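Local atomic coordinates of RNA silencing suppressor p19 (Tomato bushy stunt virus, PDB entry 4J39), a protein that suppresses host RNA silencing by binding short silencing duplexes as a homodimer, probably selecting them by length like a molecular caliper. Residues S6-P11 / G66-D71; F37-G42 / R50-D55; C88-R93 / R117-L122. One frame throughout, in Å; residues are numbered along the deposited sequence. Where two conformers were deposited one is given.

Contact 1: residues S6-P11 / G66-D71. With SO4 (sulfate ion), chain C; SO4 (sulfate ion), chain E.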
loop_
_atom_site.group_PDB
_atom_site.type_symbol
_atom_site.label_atom_id
_atom_site.label_comp_id
_atom_site.label_asym_id
_atom_site.label_seq_id
_atom_site.Cartn_x
_atom_site.Cartn_y
_atom_site.Cartn_z
ATOM N N SER A 6 -17.911 12.113 -7.773
ATOM C CA SER A 6 -17.114 10.980 -7.324
ATOM C C SER A 6 -15.840 10.845 -8.144
ATOM O O SER A 6 -15.907 11.051 -9.331
ATOM C CB SER A 6 -17.932 9.735 -7.643
ATOM O OG SER A 6 -17.320 8.582 -7.093
ATOM N N PRO A 7 -14.752 10.281 -7.574
ATOM C CA PRO A 7 -13.603 9.857 -8.416
ATOM C C PRO A 7 -13.852 8.613 -9.231
ATOM O O PRO A 7 -13.024 8.282 -10.147
ATOM C CB PRO A 7 -12.494 9.660 -7.377
ATOM C CG PRO A 7 -13.201 9.220 -6.263
ATOM C CD PRO A 7 -14.494 9.905 -6.167
ATOM N N PHE A 8 -14.948 7.912 -8.950
ATOM C CA PHE A 8 -15.264 6.630 -9.583
ATOM C C PHE A 8 -16.060 6.799 -10.882
ATOM O O PHE A 8 -16.938 7.706 -11.002
ATOM C CB PHE A 8 -15.913 5.659 -8.621
ATOM C CG PHE A 8 -15.047 5.293 -7.487
ATOM C CD1 PHE A 8 -15.323 5.779 -6.209
ATOM C CD2 PHE A 8 -13.962 4.455 -7.598
ATOM C CE1 PHE A 8 -14.554 5.468 -5.165
ATOM C CE2 PHE A 8 -13.135 4.203 -6.608
ATOM C CZ PHE A 8 -13.456 4.645 -5.294
ATOM N N LYS A 9 -15.779 5.950 -11.860
ATOM C CA LYS A 9 -16.418 5.905 -13.175
ATOM C C LYS A 9 -17.399 4.742 -13.411
ATOM O O LYS A 9 -18.077 4.600 -14.425
ATOM C CB LYS A 9 -15.314 5.866 -14.231
ATOM C CG LYS A 9 -14.222 6.895 -14.106
ATOM C CD LYS A 9 -13.256 6.871 -15.256
ATOM C CE LYS A 9 -13.833 7.199 -16.672
ATOM N NZ LYS A 9 -12.747 6.995 -17.704
ATOM N N LEU A 10 -17.554 3.873 -12.412
ATOM C CA LEU A 10 -18.462 2.791 -12.469
ATOM C C LEU A 10 -19.279 2.810 -11.151
ATOM O O LEU A 10 -18.778 3.218 -10.128
ATOM C CB LEU A 10 -17.676 1.475 -12.487
ATOM C CG LEU A 10 -16.811 1.070 -13.681
ATOM C CD1 LEU A 10 -16.139 -0.248 -13.426
ATOM C CD2 LEU A 10 -17.616 1.111 -15.041
ATOM N N PRO A 11 -20.528 2.349 -11.230
ATOM C CA PRO A 11 -21.381 2.365 -10.025
ATOM C C PRO A 11 -20.982 1.384 -8.943
ATOM O O PRO A 11 -20.283 0.404 -9.283
ATOM C CB PRO A 11 -22.713 1.877 -10.529
ATOM C CG PRO A 11 -22.569 1.642 -11.923
ATOM C CD PRO A 11 -21.251 1.914 -12.418
ATOM N N GLY A 66 -10.845 -0.053 -14.849
ATOM C CA GLY A 66 -11.475 1.171 -15.446
ATOM C C GLY A 66 -12.264 1.952 -14.407
ATOM O O GLY A 66 -12.879 2.946 -14.743
ATOM N N SER A 67 -12.247 1.546 -13.133
ATOM C CA SER A 67 -13.225 2.199 -12.144
ATOM C C SER A 67 -12.797 3.604 -11.743
ATOM O O SER A 67 -13.626 4.425 -11.233
ATOM C CB SER A 67 -13.421 1.290 -10.931
ATOM O OG SER A 67 -12.296 1.314 -10.188
ATOM N N TRP A 68 -11.553 3.960 -11.967
ATOM C CA TRP A 68 -11.005 5.274 -11.788
ATOM C C TRP A 68 -9.763 5.491 -12.574
ATOM O O TRP A 68 -9.057 4.544 -12.888
ATOM C CB TRP A 68 -10.808 5.626 -10.265
ATOM C CG TRP A 68 -9.819 4.731 -9.556
ATOM C CD1 TRP A 68 -10.112 3.599 -8.862
ATOM C CD2 TRP A 68 -8.425 4.882 -9.554
ATOM N NE1 TRP A 68 -8.931 3.047 -8.379
ATOM C CE2 TRP A 68 -7.869 3.786 -8.807
ATOM C CE3 TRP A 68 -7.558 5.841 -10.031
ATOM C CZ2 TRP A 68 -6.464 3.669 -8.603
ATOM C CZ3 TRP A 68 -6.222 5.742 -9.845
ATOM C CH2 TRP A 68 -5.678 4.659 -9.122
ATOM N N THR A 69 -9.453 6.759 -12.890
ATOM C CA THR A 69 -8.248 7.128 -13.612
ATOM C C THR A 69 -7.567 8.276 -12.884
ATOM O O THR A 69 -8.187 8.959 -11.958
ATOM C CB THR A 69 -8.618 7.515 -15.054
ATOM O OG1 THR A 69 -9.395 8.724 -14.915
ATOM C CG2 THR A 69 -9.383 6.479 -15.841
ATOM N N GLY A 70 -6.369 8.627 -13.237
ATOM C CA GLY A 70 -5.679 9.800 -12.670
ATOM C C GLY A 70 -6.554 11.066 -12.894
ATOM O O GLY A 70 -6.718 11.917 -11.941
ATOM N N ASP A 71 -7.115 11.141 -14.092
ATOM C CA ASP A 71 -7.997 12.289 -14.402
ATOM C C ASP A 71 -9.272 12.332 -13.556
ATOM O O ASP A 71 -9.661 13.413 -13.022
ATOM C CB ASP A 71 -8.362 12.345 -15.856
ATOM C CG ASP A 71 -7.164 12.753 -16.784
ATOM O OD1 ASP A 71 -7.418 12.648 -18.007
ATOM O OD2 ASP A 71 -6.099 13.191 -16.314
HETATM S S SO4 C . -20.267 8.211 -4.916
HETATM O O1 SO4 C . -18.832 7.730 -5.062
HETATM O O2 SO4 C . -20.229 9.681 -4.662
HETATM O O3 SO4 C . -20.864 7.546 -3.822
HETATM O O4 SO4 C . -20.896 7.918 -6.134
HETATM S S SO4 E . -3.804 6.138 -13.966
HETATM O O1 SO4 E . -2.941 5.854 -15.120
HETATM O O2 SO4 E . -2.937 6.837 -12.940
HETATM O O3 SO4 E . -4.977 6.817 -14.548
HETATM O O4 SO4 E . -4.412 4.948 -13.390
HETATM O O HOH W 1 -11.060 9.382 -17.217
HETATM O O HOH W 2 -12.004 4.037 -17.074
#
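Phe8 and Lys9 meet Ser67 and Trp68 in a loop-to-loop contact, where the chain before helix 17-26 lies against the turn that leads into helix 70-78 of the p19 core. One backbone bond joins the loops: Lys9 N donates to Ser67 O at 2.7 Å, almost straight at the hydrogen (167°) although the donor stands above the carbonyl plane. The same oxygen receives a CA-H...O contact from Phe8 CA at 3.2 Å and sits at the edge of the Phe8 ring.

Beside this polar point the aromatic side chains meet obliquely. Phe8 CE2 lies 3.8 Å from Trp68 CD1, with the ring planes turned 76° apart. Trp68 CG stands between its backbone N and carbonyl carbon (chi1 63°), and from there the indole leads away from the 6-11 loop to meet Trp41 edge-to-face. Elsewhere along the loop Leu10 CD1 packs on Ser67 CB, whose hydroxyl is engaged by Glu39 and Val64.

Ser6 OG accepts from Phe8 N in an ST turn and donates to a sulfate oxygen that Arg50 also binds. Thr69 is the N-cap of helix 70-78, and Gly70 N donates to O3 of a second sulfate (chain E) at 2.6 Å. Lys9 crosses Thr69 at about a right angle, and its ammonium group works through two waters: one accepts from Lys9 NZ and lies 2.9 Å from Thr69 OG1, while the other accepts from Lys9 NZ and donates to Gly66 O at 2.7 Å.

Contact 2: residues F37-G42 / R50-D55. With SO4 (sulfate ion), chain C; nucleotides of chain B.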
loop_
_atom_site.group_PDB
_atom_site.type_symbol
_atom_site.label_atom_id
_atom_site.label_comp_id
_atom_site.label_asym_id
_atom_site.label_seq_id
_atom_site.Cartn_x
_atom_site.Cartn_y
_atom_site.Cartn_z
ATOM N N PHE A 37 -14.043 -6.995 -4.617
ATOM C CA PHE A 37 -13.031 -6.341 -3.799
ATOM C C PHE A 37 -13.644 -4.972 -3.393
ATOM O O PHE A 37 -14.611 -4.518 -4.051
ATOM C CB PHE A 37 -11.707 -6.190 -4.530
ATOM C CG PHE A 37 -11.749 -5.220 -5.682
ATOM C CD1 PHE A 37 -11.404 -3.890 -5.513
ATOM C CD2 PHE A 37 -12.101 -5.669 -7.010
ATOM C CE1 PHE A 37 -11.389 -2.963 -6.542
ATOM C CE2 PHE A 37 -12.117 -4.751 -8.013
ATOM C CZ PHE A 37 -11.760 -3.387 -7.782
ATOM N N LYS A 38 -13.084 -4.393 -2.343
ATOM C CA LYS A 38 -13.467 -3.052 -1.994
ATOM C C LYS A 38 -12.342 -2.071 -2.213
ATOM O O LYS A 38 -11.156 -2.331 -1.887
ATOM C CB LYS A 38 -13.888 -3.064 -0.502
ATOM C CG LYS A 38 -15.125 -3.796 0.029
ATOM C CD LYS A 38 -15.311 -3.714 1.582
ATOM C CE LYS A 38 -14.680 -4.854 2.336
ATOM N NZ LYS A 38 -15.431 -6.121 2.079
ATOM N N GLU A 39 -12.650 -0.783 -2.605
ATOM C CA GLU A 39 -11.639 0.168 -2.748
ATOM C C GLU A 39 -12.283 1.505 -2.330
ATOM O O GLU A 39 -13.530 1.561 -2.308
ATOM C CB GLU A 39 -11.097 0.341 -4.237
ATOM C CG GLU A 39 -12.159 0.668 -5.323
ATOM C CD GLU A 39 -11.649 0.742 -6.779
ATOM O OE1 GLU A 39 -12.561 0.795 -7.599
ATOM O OE2 GLU A 39 -10.414 0.748 -6.937
ATOM N N SER A 40 -11.450 2.418 -1.994
ATOM C CA SER A 40 -11.870 3.767 -1.564
ATOM C C SER A 40 -10.867 4.853 -1.832
ATOM O O SER A 40 -9.660 4.636 -1.900
ATOM C CB SER A 40 -12.236 3.672 -0.071
ATOM O OG SER A 40 -11.084 3.514 0.650
ATOM N N TRP A 41 -11.356 6.088 -2.050
ATOM C CA TRP A 41 -10.575 7.247 -2.190
ATOM C C TRP A 41 -11.080 8.315 -1.184
ATOM O O TRP A 41 -12.296 8.501 -1.085
ATOM C CB TRP A 41 -10.688 7.867 -3.510
ATOM C CG TRP A 41 -9.714 7.357 -4.652
ATOM C CD1 TRP A 41 -10.009 6.522 -5.659
ATOM C CD2 TRP A 41 -8.365 7.713 -4.777
ATOM N NE1 TRP A 41 -8.916 6.348 -6.422
ATOM C CE2 TRP A 41 -7.858 7.021 -5.896
ATOM C CE3 TRP A 41 -7.503 8.483 -4.035
ATOM C CZ2 TRP A 41 -6.579 7.157 -6.254
ATOM C CZ3 TRP A 41 -6.181 8.570 -4.381
ATOM C CH2 TRP A 41 -5.751 7.904 -5.536
ATOM N N GLY A 42 -10.133 8.823 -0.427
ATOM C CA GLY A 42 -10.357 9.843 0.606
ATOM C C GLY A 42 -9.571 11.084 0.279
ATOM O O GLY A 42 -8.366 11.036 -0.025
ATOM N N ARG A 50 -16.200 1.922 -3.210
ATOM C CA ARG A 50 -16.807 1.016 -4.148
ATOM C C ARG A 50 -16.568 -0.451 -3.739
ATOM O O ARG A 50 -15.432 -0.787 -3.299
ATOM C CB ARG A 50 -16.329 1.167 -5.634
ATOM C CG ARG A 50 -16.702 2.397 -6.376
ATOM C CD ARG A 50 -18.183 2.352 -6.673
ATOM N NE ARG A 50 -18.625 3.560 -7.392
ATOM C CZ ARG A 50 -19.003 4.690 -6.805
ATOM N NH1 ARG A 50 -18.925 4.865 -5.488
ATOM N NH2 ARG A 50 -19.427 5.665 -7.563
ATOM N N TYR A 51 -17.584 -1.272 -3.850
ATOM C CA TYR A 51 -17.406 -2.727 -3.920
ATOM C C TYR A 51 -17.642 -3.085 -5.375
ATOM O O TYR A 51 -18.685 -2.745 -5.920
ATOM C CB TYR A 51 -18.393 -3.434 -3.049
ATOM C CG TYR A 51 -18.108 -4.906 -2.905
ATOM C CD1 TYR A 51 -18.506 -5.821 -3.866
ATOM C CD2 TYR A 51 -17.464 -5.351 -1.806
ATOM C CE1 TYR A 51 -18.228 -7.207 -3.666
ATOM C CE2 TYR A 51 -17.144 -6.675 -1.612
ATOM C CZ TYR A 51 -17.500 -7.601 -2.586
ATOM O OH TYR A 51 -17.257 -8.928 -2.346
ATOM N N LEU A 52 -16.693 -3.807 -6.016
ATOM C CA LEU A 52 -16.775 -4.100 -7.464
ATOM C C LEU A 52 -16.572 -5.644 -7.607
ATOM O O LEU A 52 -15.666 -6.196 -6.960
ATOM C CB LEU A 52 -15.735 -3.373 -8.215
ATOM C CG LEU A 52 -15.966 -1.827 -8.371
ATOM C CD1 LEU A 52 -14.708 -1.177 -8.938
ATOM C CD2 LEU A 52 -17.284 -1.523 -9.038
ATOM N N ARG A 53 -17.376 -6.228 -8.498
ATOM C CA ARG A 53 -17.329 -7.708 -8.758
ATOM C C ARG A 53 -16.100 -7.969 -9.505
ATOM O O ARG A 53 -15.752 -7.264 -10.457
ATOM C CB ARG A 53 -18.584 -8.191 -9.500
ATOM C CG ARG A 53 -19.868 -7.731 -8.842
ATOM C CD ARG A 53 -19.839 -8.191 -7.387
ATOM N NE ARG A 53 -21.026 -7.678 -6.635
ATOM C CZ ARG A 53 -22.154 -8.320 -6.544
ATOM N NH1 ARG A 53 -23.199 -7.822 -5.898
ATOM N NH2 ARG A 53 -22.210 -9.617 -6.998
ATOM N N TYR A 54 -15.483 -9.111 -9.212
ATOM C CA TYR A 54 -14.201 -9.389 -9.764
ATOM C C TYR A 54 -14.025 -10.901 -9.744
ATOM O O TYR A 54 -14.143 -11.516 -8.696
ATOM C CB TYR A 54 -13.000 -8.705 -9.106
ATOM C CG TYR A 54 -11.650 -9.139 -9.682
ATOM C CD1 TYR A 54 -11.299 -8.897 -11.025
ATOM C CD2 TYR A 54 -10.684 -9.751 -8.842
ATOM C CE1 TYR A 54 -10.102 -9.294 -11.509
ATOM C CE2 TYR A 54 -9.444 -10.107 -9.327
ATOM C CZ TYR A 54 -9.167 -9.927 -10.683
ATOM O OH TYR A 54 -7.901 -10.360 -11.104
ATOM N N ASP A 55 -13.735 -11.493 -10.896
ATOM C CA ASP A 55 -13.764 -12.990 -10.968
ATOM C C ASP A 55 -12.437 -13.566 -11.440
ATOM O O ASP A 55 -12.384 -14.771 -11.825
ATOM C CB ASP A 55 -14.890 -13.520 -11.865
ATOM C CG ASP A 55 -14.658 -13.219 -13.357
ATOM O OD1 ASP A 55 -13.593 -12.673 -13.787
ATOM O OD2 ASP A 55 -15.575 -13.648 -14.137
HETATM S S SO4 C . -20.267 8.211 -4.916
HETATM O O1 SO4 C . -18.832 7.730 -5.062
HETATM O O2 SO4 C . -20.229 9.681 -4.662
HETATM O O3 SO4 C . -20.864 7.546 -3.822
HETATM O O4 SO4 C . -20.896 7.918 -6.134
ATOM O OP3 C B 1 -15.904 -8.571 1.861
ATOM P P C B 1 -16.805 -9.590 1.262
ATOM O OP1 C B 1 -16.261 -9.961 -0.068
ATOM O OP2 C B 1 -17.126 -10.680 2.278
ATOM O "O5'" C B 1 -18.131 -8.779 0.894
ATOM C "C5'" C B 1 -18.713 -7.918 1.900
ATOM C "C4'" C B 1 -20.030 -7.274 1.486
ATOM O "O4'" C B 1 -21.154 -8.198 1.573
ATOM C "C3'" C B 1 -20.396 -6.140 2.387
ATOM O "O3'" C B 1 -19.665 -4.971 2.026
ATOM C "C2'" C B 1 -21.922 -6.071 2.184
ATOM O "O2'" C B 1 -22.359 -5.522 0.928
ATOM C "C1'" C B 1 -22.234 -7.549 2.246
ATOM N N1 C B 1 -22.356 -8.151 3.675
ATOM C C2 C B 1 -23.497 -7.915 4.422
ATOM O O2 C B 1 -24.375 -7.226 3.929
ATOM N N3 C B 1 -23.633 -8.477 5.689
ATOM C C4 C B 1 -22.634 -9.224 6.181
ATOM N N4 C B 1 -22.788 -9.767 7.416
ATOM C C5 C B 1 -21.444 -9.474 5.432
ATOM C C6 C B 1 -21.354 -8.907 4.196
#
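Phe37 and Leu52 form a hydrogen-bonded pair of the antiparallel beta hairpin 36-43/46-53, and their side chains lie side by side, pointing the same way. Phe37 loses more surface here than any other residue of the two segments. Its ring brings CZ to 3.9 Å from Leu52 CD1, while CD2 reaches Tyr54 CB, which sits at the ring edge. Beyond the hairpin the side chain packs on helices 58-65 and 108-124.

Leu52 is gripped through both backbone groups, giving its N-H to Phe37 O at 2.9 Å and taking that of Phe37 N. Its CD1 is also tight against a polar atom, 3.2 Å from Glu39 OE1, in a carboxylate that Ser67, Tyr90 and Lys119 satisfy.

Arg50 pairs with Glu39 by the same two-bond scheme, and Arg50 N to Glu39 O is the straighter bond (172°). From there its side chain turns away from the partner strand, bending at chi2 (-71°), which places CD. NE is taken up by Leu10 O, and the guanidinium edge faces a sulfate, with NH2 donating to O4 at 3.0 Å.

The opposite face of the hairpin serves the RNA. Phe37 O lies over one face of the Tyr51 ring, offset toward its rim, and Lys38 CG comes up to the ring edge, 3.4 Å from Tyr51 CD2. The far end of that ring reaches the terminal phosphate of the bound strand, where Tyr51 OH donates to OP1 of C1 in chain B at 2.7 Å.

Contact 3: residues C88-R93 / R117-L122. With SO4 (sulfate ion), chain F; nucleotides of chain D.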
loop_
_atom_site.group_PDB
_atom_site.type_symbol
_atom_site.label_atom_id
_atom_site.label_comp_id
_atom_site.label_asym_id
_atom_site.label_seq_id
_atom_site.Cartn_x
_atom_site.Cartn_y
_atom_site.Cartn_z
ATOM N N CYS A 88 -4.598 12.766 1.266
ATOM C CA CYS A 88 -5.293 11.957 0.268
ATOM C C CYS A 88 -4.892 10.501 0.363
ATOM O O CYS A 88 -3.738 10.254 0.697
ATOM C CB CYS A 88 -4.903 12.331 -1.145
ATOM S SG CYS A 88 -5.301 14.091 -1.596
ATOM N N THR A 89 -5.866 9.613 0.241
ATOM C CA THR A 89 -5.656 8.195 0.496
ATOM C C THR A 89 -6.437 7.288 -0.405
ATOM O O THR A 89 -7.670 7.444 -0.605
ATOM C CB THR A 89 -6.006 7.789 1.974
ATOM O OG1 THR A 89 -5.250 8.533 2.891
ATOM C CG2 THR A 89 -5.624 6.405 2.275
ATOM N N TYR A 90 -5.739 6.275 -0.988
ATOM C CA TYR A 90 -6.441 5.242 -1.723
ATOM C C TYR A 90 -6.282 3.929 -0.931
ATOM O O TYR A 90 -5.167 3.683 -0.401
ATOM C CB TYR A 90 -5.802 5.054 -3.147
ATOM C CG TYR A 90 -6.407 3.887 -3.842
ATOM C CD1 TYR A 90 -7.724 3.854 -4.328
ATOM C CD2 TYR A 90 -5.683 2.685 -3.967
ATOM C CE1 TYR A 90 -8.269 2.824 -5.000
ATOM C CE2 TYR A 90 -6.217 1.562 -4.568
ATOM C CZ TYR A 90 -7.508 1.567 -5.086
ATOM O OH TYR A 90 -8.081 0.538 -5.727
ATOM N N SER A 91 -7.321 3.171 -0.765
ATOM C CA SER A 91 -7.255 1.839 -0.163
ATOM C C SER A 91 -7.924 0.818 -0.984
ATOM O O SER A 91 -8.946 1.069 -1.606
ATOM C CB SER A 91 -7.957 1.904 1.134
ATOM O OG SER A 91 -7.352 1.011 2.079
ATOM N N ILE A 92 -7.402 -0.410 -0.990
ATOM C CA ILE A 92 -8.026 -1.500 -1.627
ATOM C C ILE A 92 -7.849 -2.785 -0.714
ATOM O O ILE A 92 -6.771 -2.920 -0.072
ATOM C CB ILE A 92 -7.449 -1.819 -3.034
ATOM C CG1 ILE A 92 -8.249 -2.936 -3.670
ATOM C CG2 ILE A 92 -5.901 -1.867 -3.027
ATOM C CD1 ILE A 92 -7.829 -3.090 -5.216
ATOM N N ARG A 93 -8.885 -3.589 -0.594
ATOM C CA ARG A 93 -8.839 -4.809 0.128
ATOM C C ARG A 93 -9.377 -5.975 -0.725
ATOM O O ARG A 93 -10.475 -5.887 -1.350
ATOM C CB ARG A 93 -9.625 -4.678 1.423
ATOM C CG ARG A 93 -9.738 -6.006 2.116
ATOM C CD ARG A 93 -9.807 -5.896 3.538
ATOM N NE ARG A 93 -9.862 -7.213 4.199
ATOM C CZ ARG A 93 -9.853 -7.369 5.514
ATOM N NH1 ARG A 93 -9.776 -6.297 6.294
ATOM N NH2 ARG A 93 -9.961 -8.570 6.055
ATOM N N ARG A 117 -0.920 0.739 -9.709
ATOM C CA ARG A 117 0.096 -0.351 -9.735
ATOM C C ARG A 117 -0.270 -1.323 -8.570
ATOM O O ARG A 117 -0.363 -2.559 -8.741
ATOM C CB ARG A 117 1.524 0.205 -9.570
ATOM C CG ARG A 117 2.087 1.034 -10.714
ATOM C CD ARG A 117 3.606 1.417 -10.531
ATOM N NE ARG A 117 4.227 2.245 -11.588
ATOM C CZ ARG A 117 3.563 3.116 -12.409
ATOM N NH1 ARG A 117 2.213 3.349 -12.373
ATOM N NH2 ARG A 117 4.267 3.824 -13.271
ATOM N N SER A 118 -0.643 -0.739 -7.417
ATOM C CA SER A 118 -1.028 -1.590 -6.249
ATOM C C SER A 118 -2.248 -2.433 -6.503
ATOM O O SER A 118 -2.338 -3.621 -6.175
ATOM C CB SER A 118 -1.347 -0.664 -5.057
ATOM O OG SER A 118 -0.195 -0.001 -4.539
ATOM N N LYS A 119 -3.235 -1.762 -7.074
ATOM C CA LYS A 119 -4.485 -2.397 -7.412
ATOM C C LYS A 119 -4.190 -3.591 -8.389
ATOM O O LYS A 119 -4.696 -4.637 -8.199
ATOM C CB LYS A 119 -5.470 -1.410 -8.119
ATOM C CG LYS A 119 -6.771 -1.989 -8.478
ATOM C CD LYS A 119 -7.678 -0.846 -9.077
ATOM C CE LYS A 119 -9.078 -1.224 -9.376
ATOM N NZ LYS A 119 -9.917 0.033 -9.701
ATOM N N GLN A 120 -3.550 -3.281 -9.460
ATOM C CA GLN A 120 -3.201 -4.351 -10.451
ATOM C C GLN A 120 -2.476 -5.585 -9.777
ATOM O O GLN A 120 -2.948 -6.710 -9.927
ATOM C CB GLN A 120 -2.238 -3.749 -11.491
ATOM C CG GLN A 120 -2.842 -2.659 -12.455
ATOM C CD GLN A 120 -1.829 -1.707 -13.175
ATOM O OE1 GLN A 120 -2.248 -0.858 -13.933
ATOM N NE2 GLN A 120 -0.521 -1.873 -12.955
ATOM N N GLU A 121 -1.507 -5.331 -8.920
ATOM C CA GLU A 121 -0.701 -6.442 -8.348
ATOM C C GLU A 121 -1.511 -7.227 -7.363
ATOM O O GLU A 121 -1.455 -8.463 -7.323
ATOM C CB GLU A 121 0.585 -5.870 -7.739
ATOM C CG GLU A 121 1.417 -5.024 -8.833
ATOM C CD GLU A 121 2.795 -5.563 -9.380
ATOM O OE1 GLU A 121 3.733 -5.874 -8.579
ATOM O OE2 GLU A 121 2.906 -5.585 -10.636
ATOM N N LEU A 122 -2.358 -6.533 -6.571
ATOM C CA LEU A 122 -3.210 -7.262 -5.641
ATOM C C LEU A 122 -4.238 -8.167 -6.286
ATOM O O LEU A 122 -4.476 -9.326 -5.892
ATOM C CB LEU A 122 -3.933 -6.230 -4.687
ATOM C CG LEU A 122 -4.729 -6.855 -3.596
ATOM C CD1 LEU A 122 -3.965 -7.930 -2.692
ATOM C CD2 LEU A 122 -5.393 -5.747 -2.644
HETATM S S SO4 F . -11.391 -10.524 3.670
HETATM O O1 SO4 F . -10.725 -9.634 2.609
HETATM O O2 SO4 F . -10.597 -10.936 4.844
HETATM O O3 SO4 F . -12.591 -9.910 4.281
HETATM O O4 SO4 F . -11.713 -11.776 2.990
ATOM P P G D 13 -8.116 -7.390 9.215
ATOM O OP1 G D 13 -7.998 -8.650 8.397
ATOM O OP2 G D 13 -9.385 -6.639 9.263
ATOM O "O5'" G D 13 -7.711 -7.777 10.718
ATOM C "C5'" G D 13 -6.552 -8.538 10.960
ATOM C "C4'" G D 13 -6.299 -8.665 12.443
ATOM O "O4'" G D 13 -5.961 -7.366 12.932
ATOM C "C3'" G D 13 -7.488 -9.069 13.342
ATOM O "O3'" G D 13 -7.641 -10.493 13.293
ATOM C "C2'" G D 13 -7.019 -8.583 14.693
ATOM O "O2'" G D 13 -5.994 -9.354 15.242
ATOM C "C1'" G D 13 -6.459 -7.239 14.264
ATOM N N9 G D 13 -7.394 -6.138 14.272
ATOM C C8 G D 13 -8.054 -5.567 13.234
ATOM N N7 G D 13 -8.816 -4.540 13.577
ATOM C C5 G D 13 -8.688 -4.505 14.961
ATOM C C6 G D 13 -9.319 -3.654 15.963
ATOM O O6 G D 13 -10.096 -2.717 15.799
ATOM N N1 G D 13 -8.935 -3.953 17.307
ATOM C C2 G D 13 -8.096 -4.970 17.665
ATOM N N2 G D 13 -7.877 -5.130 19.002
ATOM N N3 G D 13 -7.511 -5.799 16.758
ATOM C C4 G D 13 -7.832 -5.476 15.410
ATOM P P U D 12 -9.034 -2.483 6.472
ATOM O OP1 U D 12 -9.392 -3.394 5.337
ATOM O OP2 U D 12 -10.201 -1.983 7.123
ATOM O "O5'" U D 12 -8.041 -3.173 7.498
ATOM C "C5'" U D 12 -6.805 -3.779 7.023
ATOM C "C4'" U D 12 -5.967 -4.319 8.151
ATOM O "O4'" U D 12 -5.609 -3.190 8.987
ATOM C "C3'" U D 12 -6.703 -5.206 9.158
ATOM O "O3'" U D 12 -6.851 -6.536 8.762
ATOM C "C2'" U D 12 -5.740 -5.139 10.325
ATOM O "O2'" U D 12 -4.499 -5.792 10.113
ATOM C "C1'" U D 12 -5.517 -3.646 10.323
ATOM N N1 U D 12 -6.466 -2.782 11.071
ATOM C C2 U D 12 -6.268 -2.685 12.420
ATOM O O2 U D 12 -5.452 -3.355 13.011
ATOM N N3 U D 12 -7.129 -1.812 13.070
ATOM C C4 U D 12 -8.142 -1.020 12.585
ATOM O O4 U D 12 -8.746 -0.271 13.382
ATOM C C5 U D 12 -8.294 -1.148 11.145
ATOM C C6 U D 12 -7.468 -2.015 10.475
#
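Ile92 and Lys119 make the closest apolar approach between strand 88-93 and helix 117-122, with Ile92 CD1 3.6 Å from Lys119 CG. With CG1 of the isoleucine anti to the backbone N (chi1 -176°), the CG2 branch meets the next helix turn, where the side chains of Ile92 and Leu122 reach toward each other tip to tip, Ile92 CG2 to Leu122 CD2 3.9 Å. Lys119 crosses Ile92 and Tyr90 at about a right angle, as an extended methylene rod, and Tyr90 OH rests 3.6 Å from Lys119 CD.

Just beyond this apolar shell Lys119 NZ donates to Val64 O and forms a salt bridge with Glu39, whose OE2 also bonds Tyr90 OH. The buried amine and phenol thus share one carboxylate, which would be expected to keep the lysine charged.

Arg93, its CB directed away from the helix, turns its guanidinium to the RNA. NH1 bridges two successive phosphates, 3.1 Å from OP1 of U12 and 3.0 Å from OP2 of G13 in chain D, while NE and NH2 both bond a sulfate.

The axes of strand 88-93 and helix 117-122 run nearly parallel, 4° apart with a closest approach of 9.4 Å, in a two-layer alpha+beta packing. Strand 87-94 lies between strands 36-43 and 97-104, helix 108-124 lies on the face of the sheet that carries Tyr90 and Ile92, and Leu122 also packs on Met114 of the second subunit.

Overall arrangement
From the N terminus, residues 6-11 are met by the turn at 66-71, so contact 1 closes a loop that spans helix 17-26, the first hairpin and helix 58-65. Contact 2 is nested within that loop and closes the short hairpin 36-43/46-53. Contact 3 follows in series, joining strand 87-94 to helix 108-124 after the chain has passed through strand 97-104. Strands 36-43 and 87-94 are sheet neighbours, linking contacts 2 and 3 through Gly42 N to Thr89 O. All three converge near Glu39, reached by Ser67 from contact 1 and by Tyr90 and Lys119 from contact 3, while contacts 1 and 2 also share a sulfate.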